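Local coordinates for protein putative ABC type-2 transporter (Thermotoga maritima MSB8, PDB 3CNI) that probably takes part in ABC-type transport across the cell membrane and, in the domain described here, binds calcium ions, at residues T22-A27 and K64-S69; K29-M34 and S100-L105; I129-Y134 and H143-I148. All coordinates share one frame; numbering follows the deposited sequence. Where two conformers were deposited one is given.

Contact 1: residues T22-A27 and K64-S69; sequences TIAELA and KGFSQS. With CA (calcium ion), chain C.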
# COMPACT_ATOMS: atom_id res chain seq x y z
N THR A 22 -17.28 -17.80 -1.01
CA THR A 22 -18.00 -16.51 -1.06
C THR A 22 -17.11 -15.33 -0.83
O THR A 22 -17.14 -14.35 -1.58
CB THR A 22 -19.24 -16.50 -0.09
OG1 THR A 22 -20.18 -17.46 -0.57
CG2 THR A 22 -19.97 -15.14 -0.01
N ILE A 23 -16.27 -15.39 0.19
CA ILE A 23 -15.40 -14.23 0.45
C ILE A 23 -14.34 -14.06 -0.69
O ILE A 23 -14.01 -12.94 -1.08
CB ILE A 23 -14.78 -14.27 1.86
CG1 ILE A 23 -14.22 -12.86 2.18
CG2 ILE A 23 -13.66 -15.29 1.96
CD1 ILE A 23 -15.35 -11.90 2.45
N ALA A 24 -13.81 -15.18 -1.21
CA ALA A 24 -13.03 -15.14 -2.47
C ALA A 24 -13.78 -14.46 -3.59
O ALA A 24 -13.25 -13.63 -4.29
CB ALA A 24 -12.68 -16.56 -2.96
N GLU A 25 -15.00 -14.91 -3.85
CA GLU A 25 -15.83 -14.24 -4.90
C GLU A 25 -15.91 -12.73 -4.71
O GLU A 25 -15.90 -11.94 -5.67
CB GLU A 25 -17.21 -14.80 -5.00
CG GLU A 25 -17.19 -16.23 -5.40
CD GLU A 25 -18.59 -16.79 -5.50
OE1 GLU A 25 -19.54 -16.02 -5.26
OE2 GLU A 25 -18.75 -17.99 -5.83
N LEU A 26 -15.92 -12.35 -3.44
CA LEU A 26 -16.09 -10.98 -3.04
C LEU A 26 -14.83 -10.16 -3.26
O LEU A 26 -14.89 -9.02 -3.64
CB LEU A 26 -16.49 -10.94 -1.58
CG LEU A 26 -17.17 -9.69 -1.10
CD1 LEU A 26 -16.15 -8.57 -1.26
CD2 LEU A 26 -18.53 -9.51 -1.82
N ALA A 27 -13.69 -10.81 -3.09
CA ALA A 27 -12.42 -10.21 -3.35
C ALA A 27 -12.33 -9.95 -4.87
O ALA A 27 -11.99 -8.89 -5.31
CB ALA A 27 -11.29 -11.12 -2.87
N LYS A 64 -6.95 -21.15 -4.06
CA LYS A 64 -7.67 -22.12 -3.27
C LYS A 64 -7.15 -22.08 -1.81
O LYS A 64 -5.97 -22.10 -1.55
CB LYS A 64 -7.54 -23.50 -3.95
CG LYS A 64 -8.16 -24.68 -3.23
CD LYS A 64 -7.82 -26.06 -3.89
N GLY A 65 -8.07 -21.98 -0.85
CA GLY A 65 -7.71 -21.85 0.58
C GLY A 65 -7.88 -20.43 1.13
O GLY A 65 -7.74 -20.20 2.34
N PHE A 66 -8.21 -19.48 0.26
CA PHE A 66 -8.31 -18.07 0.65
C PHE A 66 -9.44 -17.82 1.66
O PHE A 66 -9.26 -17.13 2.68
CB PHE A 66 -8.56 -17.27 -0.61
CG PHE A 66 -8.73 -15.79 -0.42
CD1 PHE A 66 -7.65 -14.93 -0.59
CD2 PHE A 66 -9.98 -15.23 -0.23
CE1 PHE A 66 -7.80 -13.56 -0.54
CE2 PHE A 66 -10.14 -13.89 -0.12
CZ PHE A 66 -9.06 -13.04 -0.28
N SER A 67 -10.61 -18.33 1.28
CA SER A 67 -11.87 -18.17 2.04
C SER A 67 -11.79 -18.85 3.44
O SER A 67 -12.19 -18.31 4.47
CB SER A 67 -13.06 -18.79 1.25
OG SER A 67 -13.45 -17.96 0.16
N GLN A 68 -11.27 -20.06 3.42
CA GLN A 68 -11.04 -20.84 4.61
C GLN A 68 -10.03 -20.22 5.59
O GLN A 68 -10.18 -20.28 6.81
CB GLN A 68 -10.53 -22.21 4.20
CG GLN A 68 -10.48 -23.21 5.32
CD GLN A 68 -10.01 -24.57 4.79
OE1 GLN A 68 -9.42 -24.65 3.71
NE2 GLN A 68 -10.28 -25.63 5.54
N SER A 69 -8.98 -19.64 5.05
CA SER A 69 -8.03 -18.96 5.90
C SER A 69 -8.78 -17.92 6.68
O SER A 69 -8.77 -17.94 7.88
CB SER A 69 -6.97 -18.30 5.07
OG SER A 69 -6.24 -19.31 4.45
CA CA C . -21.16 -18.70 -5.20
O HOH W 1 -19.63 -19.36 -3.39
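G65 occupies the N-cap position of helix 66-72, and its phi of 104° would press any CB against the carbonyl oxygen of K64. Its own carbonyl O takes two donors from S69, the backbone N and the hydroxyl OG, the latter at 2.7 Å from G65 O and lying above the carbonyl plane. F66 comes next, with CG anti to the backbone N (chi1 179°), which sends the ring out across the first turns of helix 22-32. The ring meets that helix obliquely: CD2 is 3.8 Å from A24 CA, and CZ at the far end is 3.9 Å from A27 CB, one helical turn on. A looser apolar contact joins I23 CG2 to the same ring atom, CD2. Both helices follow strands that are neighbours and parallel in the sheet, 12-17 and 58-62, so the contact pairs the opening turns of two helices within the alpha/beta part of the domain, with R17 of strand 12-17 also touching A24. S67 supplies the polar link. Its OG accepts from A24 N at 3.1 Å, with an N-H...O angle of 158°, giving a first-turn amide an acceptor that its own helix cannot offer. D19 holds the same hydroxyl through OD2, and its OD1 accepts from G65 N. The fit beside this bond is close: I23 CG2 lies 3.2 Å from S67 OG and 3.4 Å from S67 CA. On the far side of helix 22-32, E25 points away from S67 and binds a calcium ion through OE2 at 2.6 Å, while water 1 is a further ligand of that ion.

Contact 2: residues K29-M34 and S100-L105; sequences KALGNM and SLIESL
A30 brings CB to 3.4 Å from L105 CD1, a carbon pair closer than ordinary van der Waals contact. L105 can reach it because its CG stands anti to the backbone N (chi1 170°), spreading the two methyls toward successive residues of the other segment. The second methyl, CD2, meets L31 CD1 at 3.9 Å, the two leucines crossing obliquely. L31 CD2 turns to I102, whose CD1 lies 3.9 Å away although I102 leaves its backbone in the direction away from helix 22-32. An alanine at L31 would lose both of these methyl contacts and would probably loosen the packing of I102 and L105 against helix 22-32. Helices 22-32 and 89-107 lie side by side on one face of the mixed sheet, as L31 and I102 both rest on I60 of strand 58-62. With CG beside the backbone N and the chain extended at chi2 (179°), M34, a selenomethionine, puts SE 3.5 Å from S104 OG and 4.0 Å from L101 CD2; the bend at chi3 (-66°) then brings CE to 3.5 Å from L101 O. The S104 hydroxyl has a weak hydrogen bond of its own, to Q108 NE2, and L101 CD1 packs at 3.7 Å from M34 O.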
# COMPACT_ATOMS: atom_id res chain seq x y z
N LYS A 29 -14.68 -9.56 -7.06
CA LYS A 29 -15.62 -8.48 -7.36
C LYS A 29 -15.09 -7.10 -6.98
O LYS A 29 -15.23 -6.13 -7.71
CB LYS A 29 -16.94 -8.69 -6.60
CG LYS A 29 -17.84 -9.81 -7.09
CD LYS A 29 -19.19 -9.80 -6.28
CE LYS A 29 -20.28 -9.01 -6.98
NZ LYS A 29 -20.79 -9.90 -8.07
N ALA A 30 -14.54 -7.00 -5.79
CA ALA A 30 -13.95 -5.75 -5.31
C ALA A 30 -12.77 -5.30 -6.24
O ALA A 30 -12.64 -4.13 -6.64
CB ALA A 30 -13.47 -5.91 -3.87
N LEU A 31 -11.89 -6.24 -6.56
CA LEU A 31 -10.74 -5.92 -7.38
C LEU A 31 -11.22 -5.44 -8.76
O LEU A 31 -10.72 -4.50 -9.33
CB LEU A 31 -9.80 -7.13 -7.54
CG LEU A 31 -8.98 -7.34 -6.28
CD1 LEU A 31 -8.44 -8.77 -6.20
CD2 LEU A 31 -7.89 -6.22 -6.19
N GLY A 32 -12.24 -6.11 -9.25
CA GLY A 32 -12.64 -6.01 -10.65
C GLY A 32 -13.37 -4.73 -10.96
O GLY A 32 -13.48 -4.34 -12.11
N ASN A 33 -13.87 -4.09 -9.90
CA ASN A 33 -14.63 -2.83 -10.00
C ASN A 33 -13.63 -1.72 -10.01
O ASN A 33 -13.98 -0.59 -10.25
CB ASN A 33 -15.59 -2.59 -8.82
CG ASN A 33 -16.90 -3.41 -8.95
OD1 ASN A 33 -17.41 -3.92 -7.95
ND2 ASN A 33 -17.44 -3.55 -10.17
N MSE A 34 -12.38 -2.06 -9.74
CA MSE A 34 -11.35 -1.03 -9.64
C MSE A 34 -10.28 -1.11 -10.72
O MSE A 34 -9.37 -0.31 -10.72
CB MSE A 34 -10.63 -1.14 -8.32
CG MSE A 34 -11.44 -0.84 -7.06
SE MSE A 34 -10.27 -1.06 -5.45
CE MSE A 34 -9.81 -2.98 -5.33
N SER A 100 -1.84 0.24 -4.32
CA SER A 100 -2.89 1.08 -3.78
C SER A 100 -4.23 0.36 -3.81
O SER A 100 -5.05 0.43 -2.89
CB SER A 100 -2.94 2.33 -4.61
OG SER A 100 -3.87 3.19 -4.10
N LEU A 101 -4.45 -0.38 -4.89
CA LEU A 101 -5.72 -1.14 -5.04
C LEU A 101 -5.80 -2.32 -4.07
O LEU A 101 -6.85 -2.63 -3.57
CB LEU A 101 -5.94 -1.60 -6.50
CG LEU A 101 -5.98 -0.47 -7.55
CD1 LEU A 101 -6.15 -1.04 -8.95
CD2 LEU A 101 -7.07 0.54 -7.23
N ILE A 102 -4.68 -2.98 -3.80
CA ILE A 102 -4.66 -4.08 -2.86
C ILE A 102 -4.99 -3.55 -1.43
O ILE A 102 -5.66 -4.21 -0.62
CB ILE A 102 -3.27 -4.80 -2.87
CG1 ILE A 102 -3.01 -5.49 -4.22
CG2 ILE A 102 -3.17 -5.78 -1.74
CD1 ILE A 102 -4.27 -5.93 -4.88
N GLU A 103 -4.51 -2.35 -1.13
CA GLU A 103 -4.79 -1.73 0.21
C GLU A 103 -6.26 -1.54 0.28
O GLU A 103 -6.93 -1.84 1.27
CB GLU A 103 -4.08 -0.40 0.40
CG GLU A 103 -2.60 -0.52 0.56
CD GLU A 103 -2.22 -1.28 1.82
OE1 GLU A 103 -3.08 -1.49 2.71
OE2 GLU A 103 -1.05 -1.69 1.91
N SER A 104 -6.80 -1.07 -0.81
CA SER A 104 -8.24 -0.71 -0.78
C SER A 104 -9.13 -1.95 -0.63
O SER A 104 -10.20 -1.93 -0.04
CB SER A 104 -8.55 0.12 -2.05
OG SER A 104 -9.93 0.16 -2.22
N LEU A 105 -8.66 -3.06 -1.14
CA LEU A 105 -9.37 -4.33 -1.05
C LEU A 105 -9.49 -4.80 0.40
O LEU A 105 -10.46 -5.42 0.84
CB LEU A 105 -8.65 -5.39 -1.89
CG LEU A 105 -9.16 -6.82 -1.70
CD1 LEU A 105 -10.72 -7.02 -2.11
CD2 LEU A 105 -8.20 -7.81 -2.38

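Contact 3: residues I129-Y134 and H143-I148; sequences IVQHTY and HSPEAI. With CA (calcium ion), chain B.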
# COMPACT_ATOMS: atom_id res chain seq x y z
N ILE A 129 0.37 -11.01 1.04
CA ILE A 129 0.73 -10.68 -0.36
C ILE A 129 2.06 -11.27 -0.81
O ILE A 129 3.12 -10.87 -0.36
CB ILE A 129 0.80 -9.17 -0.64
CG1 ILE A 129 -0.47 -8.41 -0.17
CG2 ILE A 129 1.06 -8.92 -2.13
CD1 ILE A 129 -1.76 -9.07 -0.52
N VAL A 130 1.98 -12.27 -1.70
CA VAL A 130 3.15 -12.86 -2.37
C VAL A 130 3.28 -12.29 -3.79
O VAL A 130 2.32 -12.29 -4.57
CB VAL A 130 3.03 -14.40 -2.44
CG1 VAL A 130 4.24 -14.99 -3.15
CG2 VAL A 130 2.87 -15.00 -1.02
N GLN A 131 4.48 -11.82 -4.14
CA GLN A 131 4.68 -11.16 -5.43
C GLN A 131 5.74 -11.84 -6.22
O GLN A 131 6.71 -12.34 -5.69
CB GLN A 131 5.02 -9.69 -5.24
CG GLN A 131 4.13 -8.96 -4.29
CD GLN A 131 4.35 -7.45 -4.33
OE1 GLN A 131 4.34 -6.85 -5.38
NE2 GLN A 131 4.54 -6.86 -3.19
N HIS A 132 5.48 -11.94 -7.52
CA HIS A 132 6.42 -12.51 -8.55
C HIS A 132 6.57 -11.54 -9.66
O HIS A 132 5.58 -10.90 -10.06
CB HIS A 132 5.91 -13.84 -9.13
CG HIS A 132 5.38 -14.77 -8.11
ND1 HIS A 132 6.20 -15.52 -7.30
CD2 HIS A 132 4.12 -15.01 -7.68
CE1 HIS A 132 5.46 -16.21 -6.44
NE2 HIS A 132 4.20 -15.92 -6.66
N THR A 133 7.79 -11.45 -10.17
CA THR A 133 8.14 -10.48 -11.21
C THR A 133 8.85 -11.04 -12.42
O THR A 133 9.96 -11.60 -12.35
CB THR A 133 9.02 -9.37 -10.64
OG1 THR A 133 8.35 -8.80 -9.51
CG2 THR A 133 9.27 -8.27 -11.67
N TYR A 134 8.17 -10.82 -13.54
CA TYR A 134 8.75 -10.93 -14.87
C TYR A 134 9.36 -9.61 -15.28
O TYR A 134 8.71 -8.57 -15.37
CB TYR A 134 7.71 -11.30 -15.94
CG TYR A 134 7.32 -12.75 -15.96
CD1 TYR A 134 8.09 -13.70 -16.59
CD2 TYR A 134 6.15 -13.15 -15.36
CE1 TYR A 134 7.70 -15.03 -16.62
CE2 TYR A 134 5.75 -14.46 -15.38
CZ TYR A 134 6.52 -15.39 -16.00
OH TYR A 134 6.07 -16.69 -15.98
N HIS A 143 9.66 -12.27 -5.64
CA HIS A 143 10.13 -10.93 -5.57
C HIS A 143 9.18 -10.01 -6.19
O HIS A 143 8.62 -10.28 -7.25
CB HIS A 143 11.48 -10.79 -6.28
CG HIS A 143 12.59 -11.54 -5.63
ND1 HIS A 143 12.63 -12.91 -5.57
CD2 HIS A 143 13.73 -11.10 -5.05
CE1 HIS A 143 13.72 -13.29 -4.93
NE2 HIS A 143 14.43 -12.22 -4.64
N SER A 144 9.04 -8.88 -5.53
CA SER A 144 8.34 -7.69 -6.03
C SER A 144 9.18 -6.89 -7.03
O SER A 144 10.44 -7.04 -7.09
CB SER A 144 8.01 -6.76 -4.82
OG SER A 144 9.15 -6.06 -4.35
N PRO A 145 8.52 -6.00 -7.80
CA PRO A 145 9.27 -5.17 -8.73
C PRO A 145 10.22 -4.22 -8.05
O PRO A 145 11.28 -3.95 -8.56
CB PRO A 145 8.19 -4.40 -9.48
CG PRO A 145 6.94 -5.24 -9.37
CD PRO A 145 7.05 -5.89 -8.02
N GLU A 146 9.81 -3.72 -6.89
CA GLU A 146 10.68 -2.85 -6.08
C GLU A 146 11.98 -3.58 -5.79
O GLU A 146 13.10 -3.04 -5.92
CB GLU A 146 10.06 -2.53 -4.75
CG GLU A 146 8.78 -1.63 -4.78
CD GLU A 146 7.39 -2.35 -4.91
OE1 GLU A 146 7.18 -3.45 -5.52
OE2 GLU A 146 6.46 -1.70 -4.45
N ALA A 147 11.83 -4.81 -5.32
CA ALA A 147 12.99 -5.66 -4.91
C ALA A 147 13.87 -5.89 -6.11
O ALA A 147 15.06 -5.75 -6.04
CB ALA A 147 12.55 -7.02 -4.33
N ILE A 148 13.27 -6.25 -7.22
CA ILE A 148 14.07 -6.55 -8.41
C ILE A 148 14.77 -5.29 -8.89
O ILE A 148 15.91 -5.30 -9.28
CB ILE A 148 13.26 -7.17 -9.55
CG1 ILE A 148 12.81 -8.54 -9.11
CG2 ILE A 148 14.19 -7.35 -10.77
CD1 ILE A 148 14.00 -9.46 -8.79
CA CA B . 4.10 -2.24 -3.89
O HOH W 2 4.72 -4.05 -5.52
O HOH W 3 2.44 -3.41 -2.69
O HOH W 4 4.40 -0.94 -1.92
O HOH W 5 3.93 -0.01 -4.54
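A single calcium-bound water joins strand to helix: water 2 donates one proton to Q131 OE1 at 2.8 Å and the other to E146 OE1 at 2.5 Å, while its oxygen faces the metal. E146 bends at chi2 (89°) to bring its carboxylate round, and binds the calcium through OE2 alone, at 2.5 Å; OE1 stays in the second shell. Waters 3, 4 and 5 and S99 OG complete six ligands, so much of the coordination is by water. Q131 OE1 also accepts from W82 NE1, and two donors on one oxygen would tend to fix the flip of the amide. The same amide lies over S144, with OE1 3.7 Å from S144 CB.

S144 is the N-cap of helix 145-152, and its OG accepts from A147 N at 3.1 Å and 160°. Just before it, H143 O is held by the hydroxyl of T133, OG1 donating at 2.7 Å from 36° above the carbonyl plane. This bond ties the incoming loop to the strand without sheet pairing: H143 N is 3.0 Å from Q131 O, yet the angle is too poor for a hydrogen bond. T133 OG1 also packs against P145 CD at 3.5 Å, and I148 CG1 reaches T133 CB more loosely.

H132, on the other face, bonds to E79 through NE2. Strand 127-135 runs between parallel strand 76-84 and antiparallel strand 138-140, and helix 145-152 folds back over one face of this region, with E146 meeting T95 of helix 89-107 and D125 of the second subunit.

Contacts 1 and 2 share helix 22-32, using successive parts of it, and touch where A27 CA lies 3.8 Å from L105 CD1; their centres are 14 Å apart. Contact 2 reaches contact 3 through I102 CG2 and I129 CD1, also 3.8 Å apart, across centres 19 Å from one another on opposite sides of the chain's centre. Contacts 1 and 3 do not touch, their nearest atoms being about 8 Å apart. Each of these two holds a calcium ligand, E25 and E146 respectively, at separate ions. Contact 2 binds none, but the I102 side chain is about 8 Å from a bound calcium, and S100 meets S100 of the second subunit.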